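Local coordinates for protein alginase (Pseudoalteromonas, PDB 4Q8K) that cleaves the algal polysaccharide alginate as a lyase of family 18, by a mechanism that is probably beta-elimination, at residues Val171-Glu176 / Glu354-Met359; Arg188-Val193 / Gly320-Ser325; Glu283-Arg288 / Thr299-Ser304. All blocks are in the same frame, centred on the assembly; numbering follows the deposited sequence.

Contact 1 of 3, residues Val171-Glu176 / Glu354-Met359; sequences VFVPLE and ESKVTM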
loop_
_atom_site.group_PDB
_atom_site.type_symbol
_atom_site.label_atom_id
_atom_site.label_comp_id
_atom_site.label_asym_id
_atom_site.label_seq_id
_atom_site.Cartn_x
_atom_site.Cartn_y
_atom_site.Cartn_z
ATOM N N VAL A 171 -12.808 -3.119 -3.086
ATOM C CA VAL A 171 -12.124 -3.056 -4.376
ATOM C C VAL A 171 -11.504 -1.685 -4.565
ATOM O O VAL A 171 -12.210 -0.680 -4.583
ATOM C CB VAL A 171 -13.084 -3.334 -5.545
ATOM C CG1 VAL A 171 -12.436 -2.923 -6.865
ATOM C CG2 VAL A 171 -13.490 -4.800 -5.561
ATOM N N PHE A 172 -10.183 -1.648 -4.709
ATOM C CA PHE A 172 -9.460 -0.389 -4.847
ATOM C C PHE A 172 -8.976 -0.217 -6.278
ATOM O O PHE A 172 -8.160 -1.000 -6.768
ATOM C CB PHE A 172 -8.279 -0.326 -3.874
ATOM C CG PHE A 172 -8.678 -0.481 -2.424
ATOM C CD1 PHE A 172 -9.119 0.615 -1.692
ATOM C CD2 PHE A 172 -8.630 -1.716 -1.804
ATOM C CE1 PHE A 172 -9.491 0.483 -0.362
ATOM C CE2 PHE A 172 -9.006 -1.850 -0.468
ATOM C CZ PHE A 172 -9.434 -0.757 0.244
ATOM N N VAL A 173 -9.492 0.817 -6.941
ATOM C CA VAL A 173 -9.248 1.032 -8.360
ATOM C C VAL A 173 -8.820 2.478 -8.604
ATOM O O VAL A 173 -9.641 3.337 -8.933
ATOM C CB VAL A 173 -10.512 0.730 -9.162
ATOM C CG1 VAL A 173 -10.638 -0.771 -9.418
ATOM C CG2 VAL A 173 -11.752 1.259 -8.413
ATOM N N PRO A 174 -7.530 2.763 -8.419
ATOM C CA PRO A 174 -6.989 4.121 -8.527
ATOM C C PRO A 174 -7.095 4.705 -9.945
ATOM O O PRO A 174 -7.142 5.929 -10.075
ATOM C CB PRO A 174 -5.529 3.944 -8.108
ATOM C CG PRO A 174 -5.233 2.504 -8.415
ATOM C CD PRO A 174 -6.487 1.781 -8.059
ATOM N N LEU A 175 -7.155 3.865 -10.973
ATOM C CA LEU A 175 -7.349 4.382 -12.331
ATOM C C LEU A 175 -8.730 5.001 -12.486
ATOM O O LEU A 175 -8.968 5.775 -13.420
ATOM C CB LEU A 175 -7.169 3.287 -13.381
ATOM C CG LEU A 175 -5.785 2.640 -13.481
ATOM C CD1 LEU A 175 -5.844 1.425 -14.393
ATOM C CD2 LEU A 175 -4.722 3.644 -13.936
ATOM N N GLU A 176 -9.662 4.622 -11.626
ATOM C CA GLU A 176 -11.009 5.190 -11.613
ATOM C C GLU A 176 -11.171 6.276 -10.537
ATOM O O GLU A 176 -11.669 7.359 -10.790
ATOM C CB GLU A 176 -12.058 4.088 -11.468
ATOM C CG GLU A 176 -11.934 2.990 -12.499
ATOM C CD GLU A 176 -12.831 1.801 -12.245
ATOM O OE1 GLU A 176 -14.020 2.027 -12.022
ATOM O OE2 GLU A 176 -12.379 0.644 -12.267
ATOM N N GLU A 354 -5.035 -1.524 -16.183
ATOM C CA GLU A 354 -5.710 -2.335 -15.181
ATOM C C GLU A 354 -4.916 -2.244 -13.890
ATOM O O GLU A 354 -3.703 -2.405 -13.896
ATOM C CB GLU A 354 -5.805 -3.799 -15.638
ATOM C CG GLU A 354 -6.628 -4.702 -14.724
ATOM C CD GLU A 354 -6.544 -6.173 -15.112
ATOM O OE1 GLU A 354 -7.559 -6.881 -14.971
ATOM O OE2 GLU A 354 -5.462 -6.625 -15.550
ATOM N N SER A 355 -5.601 -1.952 -12.789
ATOM C CA SER A 355 -4.978 -1.987 -11.467
ATOM C C SER A 355 -6.065 -2.079 -10.409
ATOM O O SER A 355 -6.578 -1.063 -9.933
ATOM C CB SER A 355 -4.099 -0.766 -11.216
ATOM O OG SER A 355 -3.466 -0.857 -9.936
ATOM N N LYS A 356 -6.418 -3.309 -10.064
ATOM C CA LYS A 356 -7.511 -3.561 -9.148
ATOM C C LYS A 356 -7.020 -4.426 -7.999
ATOM O O LYS A 356 -6.643 -5.581 -8.203
ATOM C CB LYS A 356 -8.663 -4.264 -9.870
ATOM C CG LYS A 356 -9.844 -4.585 -8.959
ATOM C CD LYS A 356 -10.866 -5.463 -9.652
ATOM C CE LYS A 356 -11.576 -4.698 -10.760
ATOM N NZ LYS A 356 -12.735 -5.460 -11.302
ATOM N N VAL A 357 -7.018 -3.854 -6.800
ATOM C CA VAL A 357 -6.710 -4.615 -5.588
ATOM C C VAL A 357 -8.016 -4.949 -4.855
ATOM O O VAL A 357 -8.761 -4.055 -4.451
ATOM C CB VAL A 357 -5.737 -3.860 -4.659
ATOM C CG1 VAL A 357 -5.521 -4.629 -3.346
ATOM C CG2 VAL A 357 -4.399 -3.637 -5.355
ATOM N N THR A 358 -8.288 -6.241 -4.705
ATOM C CA THR A 358 -9.508 -6.701 -4.052
ATOM C C THR A 358 -9.155 -7.305 -2.702
ATOM O O THR A 358 -8.335 -8.214 -2.625
ATOM C CB THR A 358 -10.230 -7.762 -4.900
ATOM O OG1 THR A 358 -10.555 -7.215 -6.182
ATOM C CG2 THR A 358 -11.514 -8.214 -4.221
ATOM N N MET A 359 -9.771 -6.799 -1.640
ATOM C CA MET A 359 -9.466 -7.300 -0.309
ATOM C C MET A 359 -10.689 -7.910 0.349
ATOM O O MET A 359 -11.748 -7.293 0.392
ATOM C CB MET A 359 -8.902 -6.182 0.567
ATOM C CG MET A 359 -7.536 -5.724 0.144
ATOM S SD MET A 359 -6.769 -4.644 1.342
ATOM C CE MET A 359 -5.406 -3.986 0.381
HETATM O O HOH W 1 -7.641 1.189 -11.189
#

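Contact 2 of 3, residues Arg188-Val193 / Gly320-Ser325; sequences RHEYKV and GNYLQS. With SO4 (sulfate ion), chain D.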
loop_
_atom_site.group_PDB
_atom_site.type_symbol
_atom_site.label_atom_id
_atom_site.label_comp_id
_atom_site.label_asym_id
_atom_site.label_seq_id
_atom_site.Cartn_x
_atom_site.Cartn_y
_atom_site.Cartn_z
ATOM N N ARG A 188 -4.299 7.275 -6.203
ATOM C CA ARG A 188 -4.598 6.333 -5.127
ATOM C C ARG A 188 -6.084 6.095 -4.901
ATOM O O ARG A 188 -6.940 6.920 -5.255
ATOM C CB ARG A 188 -3.940 6.759 -3.807
ATOM C CG ARG A 188 -4.711 7.843 -3.064
ATOM C CD ARG A 188 -3.927 8.392 -1.895
ATOM N NE ARG A 188 -2.648 8.958 -2.309
ATOM C CZ ARG A 188 -1.783 9.546 -1.493
ATOM N NH1 ARG A 188 -2.042 9.646 -0.191
ATOM N NH2 ARG A 188 -0.650 10.037 -1.979
ATOM N N HIS A 189 -6.366 4.945 -4.300
ATOM C CA HIS A 189 -7.681 4.614 -3.776
ATOM C C HIS A 189 -7.370 3.884 -2.474
ATOM O O HIS A 189 -6.884 2.758 -2.503
ATOM C CB HIS A 189 -8.414 3.695 -4.729
ATOM C CG HIS A 189 -9.904 3.766 -4.608
ATOM N ND1 HIS A 189 -10.741 2.885 -5.247
ATOM C CD2 HIS A 189 -10.700 4.614 -3.911
ATOM C CE1 HIS A 189 -12.001 3.193 -4.966
ATOM N NE2 HIS A 189 -12.000 4.238 -4.161
ATOM N N GLU A 190 -7.632 4.529 -1.340
ATOM C CA GLU A 190 -6.970 4.151 -0.101
ATOM C C GLU A 190 -7.753 4.582 1.137
ATOM O O GLU A 190 -8.474 5.592 1.113
ATOM C CB GLU A 190 -5.614 4.851 -0.109
ATOM C CG GLU A 190 -4.658 4.543 1.005
ATOM C CD GLU A 190 -3.349 5.273 0.789
ATOM O OE1 GLU A 190 -3.276 6.489 1.084
ATOM O OE2 GLU A 190 -2.401 4.635 0.299
ATOM N N TYR A 191 -7.601 3.817 2.216
ATOM C CA TYR A 191 -8.126 4.215 3.517
ATOM C C TYR A 191 -6.959 4.606 4.417
ATOM O O TYR A 191 -5.877 4.024 4.318
ATOM C CB TYR A 191 -8.881 3.062 4.176
ATOM C CG TYR A 191 -10.257 2.770 3.623
ATOM C CD1 TYR A 191 -11.328 3.618 3.887
ATOM C CD2 TYR A 191 -10.497 1.628 2.868
ATOM C CE1 TYR A 191 -12.586 3.338 3.402
ATOM C CE2 TYR A 191 -11.746 1.344 2.372
ATOM C CZ TYR A 191 -12.790 2.203 2.644
ATOM O OH TYR A 191 -14.038 1.922 2.147
ATOM N N LYS A 192 -7.176 5.576 5.303
ATOM C CA LYS A 192 -6.139 6.003 6.235
ATOM C C LYS A 192 -6.701 6.217 7.638
ATOM O O LYS A 192 -7.805 6.728 7.797
ATOM C CB LYS A 192 -5.477 7.294 5.745
ATOM C CG LYS A 192 -6.471 8.424 5.481
ATOM C CD LYS A 192 -5.772 9.734 5.163
ATOM C CE LYS A 192 -6.810 10.840 4.895
ATOM N NZ LYS A 192 -6.146 12.149 4.615
ATOM N N VAL A 193 -5.946 5.826 8.660
ATOM C CA VAL A 193 -6.370 6.120 10.022
ATOM C C VAL A 193 -6.554 7.627 10.170
ATOM O O VAL A 193 -5.660 8.408 9.835
ATOM C CB VAL A 193 -5.354 5.606 11.060
ATOM C CG1 VAL A 193 -5.744 6.044 12.474
ATOM C CG2 VAL A 193 -5.217 4.078 10.983
ATOM N N GLY A 320 -4.863 -0.104 0.682
ATOM C CA GLY A 320 -5.642 0.019 -0.537
ATOM C C GLY A 320 -4.763 -0.163 -1.758
ATOM O O GLY A 320 -4.034 -1.147 -1.881
ATOM N N ASN A 321 -4.817 0.790 -2.677
ATOM C CA ASN A 321 -4.045 0.649 -3.896
ATOM C C ASN A 321 -3.562 2.031 -4.287
ATOM O O ASN A 321 -4.336 2.849 -4.801
ATOM C CB ASN A 321 -4.916 0.001 -4.982
ATOM C CG ASN A 321 -4.196 -0.154 -6.314
ATOM O OD1 ASN A 321 -3.090 0.347 -6.498
ATOM N ND2 ASN A 321 -4.843 -0.827 -7.254
ATOM N N TYR A 322 -2.297 2.304 -3.976
ATOM C CA TYR A 322 -1.652 3.562 -4.330
ATOM C C TYR A 322 -0.709 3.307 -5.503
ATOM O O TYR A 322 0.433 2.904 -5.314
ATOM C CB TYR A 322 -0.880 4.071 -3.119
ATOM C CG TYR A 322 -0.167 5.392 -3.273
ATOM C CD1 TYR A 322 -0.301 6.168 -4.419
ATOM C CD2 TYR A 322 0.662 5.860 -2.262
ATOM C CE1 TYR A 322 0.359 7.373 -4.541
ATOM C CE2 TYR A 322 1.333 7.067 -2.377
ATOM C CZ TYR A 322 1.175 7.817 -3.527
ATOM O OH TYR A 322 1.835 9.020 -3.647
ATOM N N LEU A 323 -1.211 3.547 -6.715
ATOM C CA LEU A 323 -0.488 3.262 -7.956
ATOM C C LEU A 323 0.617 4.287 -8.226
ATOM O O LEU A 323 0.362 5.495 -8.278
ATOM C CB LEU A 323 -1.481 3.226 -9.125
ATOM C CG LEU A 323 -1.017 2.681 -10.483
ATOM C CD1 LEU A 323 -0.701 1.193 -10.392
ATOM C CD2 LEU A 323 -2.092 2.953 -11.547
ATOM N N GLN A 324 1.843 3.786 -8.384
ATOM C CA GLN A 324 3.037 4.610 -8.475
ATOM C C GLN A 324 3.321 4.984 -9.925
ATOM O O GLN A 324 3.343 4.117 -10.793
ATOM C CB GLN A 324 4.239 3.843 -7.912
ATOM C CG GLN A 324 4.057 3.377 -6.462
ATOM C CD GLN A 324 3.924 4.545 -5.491
ATOM O OE1 GLN A 324 2.857 4.769 -4.909
ATOM N NE2 GLN A 324 5.011 5.287 -5.305
ATOM N N SER A 325 3.536 6.274 -10.182
ATOM C CA SER A 325 3.828 6.721 -11.544
ATOM C C SER A 325 5.330 6.629 -11.780
ATOM O O SER A 325 6.066 7.570 -11.509
ATOM C CB SER A 325 3.332 8.152 -11.767
ATOM O OG SER A 325 3.496 8.537 -13.125
HETATM S S SO4 D . 1.047 12.075 0.856
HETATM O O1 SO4 D . 1.065 13.387 1.508
HETATM O O2 SO4 D . 2.186 11.295 1.343
HETATM O O3 SO4 D . -0.218 11.411 1.163
HETATM O O4 SO4 D . 1.170 12.254 -0.584
#

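Contact 3 of 3, residues Glu283-Arg288 / Thr299-Ser304; sequences ETFNLR and TAFGNS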
loop_
_atom_site.group_PDB
_atom_site.type_symbol
_atom_site.label_atom_id
_atom_site.label_comp_id
_atom_site.label_asym_id
_atom_site.label_seq_id
_atom_site.Cartn_x
_atom_site.Cartn_y
_atom_site.Cartn_z
ATOM N N GLU A 283 -3.926 -13.540 -9.258
ATOM C CA GLU A 283 -3.641 -14.407 -8.120
ATOM C C GLU A 283 -3.958 -13.715 -6.798
ATOM O O GLU A 283 -4.181 -12.504 -6.765
ATOM C CB GLU A 283 -2.198 -14.904 -8.169
ATOM C CG GLU A 283 -1.974 -15.942 -9.260
ATOM C CD GLU A 283 -0.600 -16.579 -9.195
ATOM O OE1 GLU A 283 -0.500 -17.793 -9.474
ATOM O OE2 GLU A 283 0.378 -15.871 -8.873
ATOM N N THR A 284 -3.978 -14.491 -5.716
ATOM C CA THR A 284 -4.382 -13.986 -4.411
ATOM C C THR A 284 -3.383 -14.441 -3.358
ATOM O O THR A 284 -2.843 -15.541 -3.454
ATOM C CB THR A 284 -5.787 -14.509 -4.028
ATOM O OG1 THR A 284 -6.747 -14.092 -5.012
ATOM C CG2 THR A 284 -6.213 -13.996 -2.653
ATOM N N PHE A 285 -3.115 -13.584 -2.373
ATOM C CA PHE A 285 -2.243 -13.964 -1.262
ATOM C C PHE A 285 -2.789 -13.414 0.047
ATOM O O PHE A 285 -3.721 -12.607 0.048
ATOM C CB PHE A 285 -0.807 -13.487 -1.500
ATOM C CG PHE A 285 -0.641 -11.978 -1.492
ATOM C CD1 PHE A 285 -0.861 -11.227 -2.629
ATOM C CD2 PHE A 285 -0.213 -11.322 -0.344
ATOM C CE1 PHE A 285 -0.688 -9.847 -2.613
ATOM C CE2 PHE A 285 -0.036 -9.957 -0.322
ATOM C CZ PHE A 285 -0.269 -9.211 -1.456
ATOM N N ASN A 286 -2.220 -13.863 1.160
ATOM C CA ASN A 286 -2.630 -13.374 2.463
ATOM C C ASN A 286 -1.630 -12.365 2.995
ATOM O O ASN A 286 -0.418 -12.600 2.967
ATOM C CB ASN A 286 -2.774 -14.539 3.449
ATOM C CG ASN A 286 -3.534 -14.151 4.705
ATOM O OD1 ASN A 286 -4.763 -14.060 4.690
ATOM N ND2 ASN A 286 -2.811 -13.928 5.798
ATOM N N LEU A 287 -2.142 -11.236 3.474
ATOM C CA LEU A 287 -1.304 -10.182 4.021
ATOM C C LEU A 287 -1.600 -9.954 5.498
ATOM O O LEU A 287 -2.744 -9.747 5.884
ATOM C CB LEU A 287 -1.513 -8.868 3.257
ATOM C CG LEU A 287 -0.705 -7.668 3.761
ATOM C CD1 LEU A 287 0.783 -7.870 3.570
ATOM C CD2 LEU A 287 -1.162 -6.399 3.028
ATOM N N ARG A 288 -0.564 -9.991 6.323
ATOM C CA ARG A 288 -0.711 -9.639 7.734
ATOM C C ARG A 288 0.354 -8.628 8.137
ATOM O O ARG A 288 1.550 -8.882 8.005
ATOM C CB ARG A 288 -0.638 -10.879 8.641
ATOM C CG ARG A 288 -0.960 -10.586 10.109
ATOM C CD ARG A 288 -1.253 -11.878 10.891
ATOM N NE ARG A 288 -1.794 -11.609 12.225
ATOM C CZ ARG A 288 -1.058 -11.616 13.327
ATOM N NH1 ARG A 288 -1.597 -11.358 14.515
ATOM N NH2 ARG A 288 0.234 -11.890 13.238
ATOM N N THR A 299 3.806 -10.278 7.025
ATOM C CA THR A 299 3.799 -11.667 6.593
ATOM C C THR A 299 2.953 -11.832 5.331
ATOM O O THR A 299 1.818 -11.355 5.265
ATOM C CB THR A 299 3.236 -12.598 7.687
ATOM O OG1 THR A 299 4.023 -12.474 8.875
ATOM C CG2 THR A 299 3.221 -14.042 7.225
ATOM N N ALA A 300 3.517 -12.498 4.331
ATOM C CA ALA A 300 2.787 -12.839 3.121
ATOM C C ALA A 300 3.467 -14.020 2.442
ATOM O O ALA A 300 4.692 -14.155 2.514
ATOM C CB ALA A 300 2.694 -11.635 2.177
ATOM N N PHE A 301 2.673 -14.884 1.813
ATOM C CA PHE A 301 3.182 -16.105 1.176
ATOM C C PHE A 301 3.918 -16.992 2.178
ATOM O O PHE A 301 4.839 -17.719 1.800
ATOM C CB PHE A 301 4.133 -15.784 0.020
ATOM C CG PHE A 301 3.534 -14.892 -1.033
ATOM C CD1 PHE A 301 2.848 -15.430 -2.110
ATOM C CD2 PHE A 301 3.664 -13.513 -0.942
ATOM C CE1 PHE A 301 2.299 -14.601 -3.089
ATOM C CE2 PHE A 301 3.108 -12.681 -1.910
ATOM C CZ PHE A 301 2.431 -13.230 -2.982
ATOM N N GLY A 302 3.525 -16.919 3.445
ATOM C CA GLY A 302 4.166 -17.707 4.495
ATOM C C GLY A 302 5.517 -17.184 4.962
ATOM O O GLY A 302 6.146 -17.778 5.847
ATOM N N ASN A 303 5.965 -16.081 4.362
ATOM C CA ASN A 303 7.234 -15.457 4.702
ATOM C C ASN A 303 7.030 -14.241 5.583
ATOM O O ASN A 303 6.155 -13.415 5.316
ATOM C CB ASN A 303 7.986 -15.032 3.432
ATOM C CG ASN A 303 8.500 -16.216 2.632
ATOM O OD1 ASN A 303 8.379 -16.254 1.401
ATOM N ND2 ASN A 303 9.081 -17.183 3.322
ATOM N N SER A 304 7.833 -14.128 6.636
ATOM C CA SER A 304 7.726 -12.996 7.552
ATOM C C SER A 304 9.032 -12.239 7.687
ATOM O O SER A 304 10.115 -12.826 7.654
ATOM C CB SER A 304 7.279 -13.447 8.945
ATOM O OG SER A 304 6.084 -14.199 8.900
HETATM O O HOH W 2 -0.156 -16.012 1.227
HETATM O O HOH W 3 -0.034 -13.707 5.866
HETATM O O HOH W 4 3.055 -10.428 10.280
#

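Contact 1 of 3, residues Val171-Glu176 / Glu354-Met359
K356 lies across V171 and beside V173 on one side of the sheet where strand 169-172 runs antiparallel to the start of strand 355-368. Its CB sits 4.0 Å from V173 CG1. With CG anti to the backbone N (chi1 179°), that methylene rests against two neighbouring methyls, K356 CG 3.7 Å from V171 CG1 and nearly as close to V173 CG1. CD still brushes V171 CG1, and then the chain bends at CE (chi3 -69°). The amine at the tip makes no ion pair with E176: K356 NZ stays 6.2 Å from OE2 of that residue, so any attraction between the two charges is through space. T358 lies alongside V171 on the same face.

The other face is carried by F172 and V357, a hydrogen-bonded pair in which F172 N donates to V357 O (2.8 Å) and V357 N to F172 O. V357 O also lies at the edge of the F172 ring, near its plane. One atom further round the ring, F172 CE2 meets M359 SD at 4.0 Å, an oblique Met-aromatic contact.

Beyond V173, the N-cap of helix 174-177, the strands part. A water fills in for the direct bond, accepting from L175 N and donating to S355 O (2.8 Å), while P174 CD rests against that same oxygen. S355 OG turns to N321 instead. The chemistry is thus divided: aliphatic stems pack on the K356 face, an aromatic and a thioether on the other, and water carries the backbone pairing into the helix.

Contact 2 of 3, residues Arg188-Val193 / Gly320-Ser325
R188-E190 and G320-Y322 pair antiparallel, with H189 and N321 exchanging two backbone hydrogen bonds: H189 N to N321 O and N321 N to H189 O (2.9 Å). At G320 the backbone turns a corner, and a side chain there would collide with H189 O and E190 CA, so glycine is required.

R188 and Y322 form the adjoining non-hydrogen-bonded pair, and their side chains share a face. R188 CB rests on Y322 CD1 at 3.7 Å. CG takes the crowded position between backbone N and carbonyl carbon (chi1 80°), and the chain bends again at NE, which comes over the centre of the Y322 ring. The cation-pi contact puts R188 CZ 4.2 Å from the Y322 ring centroid, 19° off the normal, with guanidinium and ring tilted by 46° rather than stacked flat. The guanidinium edge grips a sulfate, probably from the crystallisation liquor, through R188 NH1 to O3 (2.9 Å) and NH2 to O4 (3.2 Å). T181 also binds this ion, and E157 forms a salt bridge with NH1. E190 OE2 lies 3.8 Å from Y322 CB, while its OE1 pairs with K318. An alanine in place of Y322 would probably leave the R188 guanidinium without the ring at its face, held by its edge partners, and N185 N without the hydroxyl that bonds it.

On the face of H189 and N321, H189 ND1 bonds V173 N; N321 OD1 bonds T222 OG1 of the neighbouring strand 221-228. L323 packs on helix 174-177 and on F347, so helix 174-177 and strand 355-368 both pack on the N321 and L323 face, with helix 340-349 at the S325 end.

Contact 3 of 3, residues Glu283-Arg288 / Thr299-Ser304
F285 overlaps F301 only at the rim: the rings are nearly parallel, 16° apart, but slid past each other, with centroids 4.9 Å from one another. What lies over the face of the F301 ring is F285 CB, a CH-pi contact with F285 CB 3.9 Å from the F301 ring centroid. With F285 CG between the backbone N and the carbonyl carbon (chi1 67°), the ring starts beside F301 CZ, and F301 CE2 lies over its outer part. A300 CB completes the patch, 3.9 Å from F285 CD2 and obliquely placed to the ring. L287 CD1 approaches the same methyl from further along the strand.

Strands 284-292 and 295-300 form a beta hairpin, and R288 and T299 are its hydrogen-bonded pair here, R288 N donating to T299 O and T299 N to R288 O (2.8 Å). Past that pair the backbones spread as the chain folds back in a type I' turn from A300 to N303. Close backbone contact persists through the CA-H of A300, whose CA is 3.2 Å from N286 O. Water bridges the widening gap: one molecule accepts from N286 N and, weakly, from F301 N, and another joins N286 ND2 to T299 O, that second bond being weak. The N286 amide has its stronger partner in E209. On the R288 face T299 OG1 bonds S304 OG (2.7 Å) across the turn.

F285 and L287 also touch I224 of the facing sheet. F285, L287 and A300 thus face the sandwich interior, the F301 ring closing the patch at its partly exposed edge; water replaces direct backbone bonds near N286 and F301, while the T299-S304 hydroxyls lie beside the intact R288-T299 pair.

Contacts 1 and 2 meet directly, their centres 9 Å apart: V173 N lies 3.0 Å from H189 ND1, and S355 OG 3.0 Å from N321 ND2, both probable hydrogen bonds. They thereby tie the two sheets of the beta sandwich together, contact 1 belonging to the seven-stranded sheet and contact 2 to the other. Contact 3 lies in the same sheet as contact 1, with centres about 19 Å apart and nearest atoms about 6 Å apart. Its F301 side chain is about 12 Å from the calcium ion, which is bound by D242, D250, V252, N255 and I257. The sulfate belongs to contact 2 alone among the three.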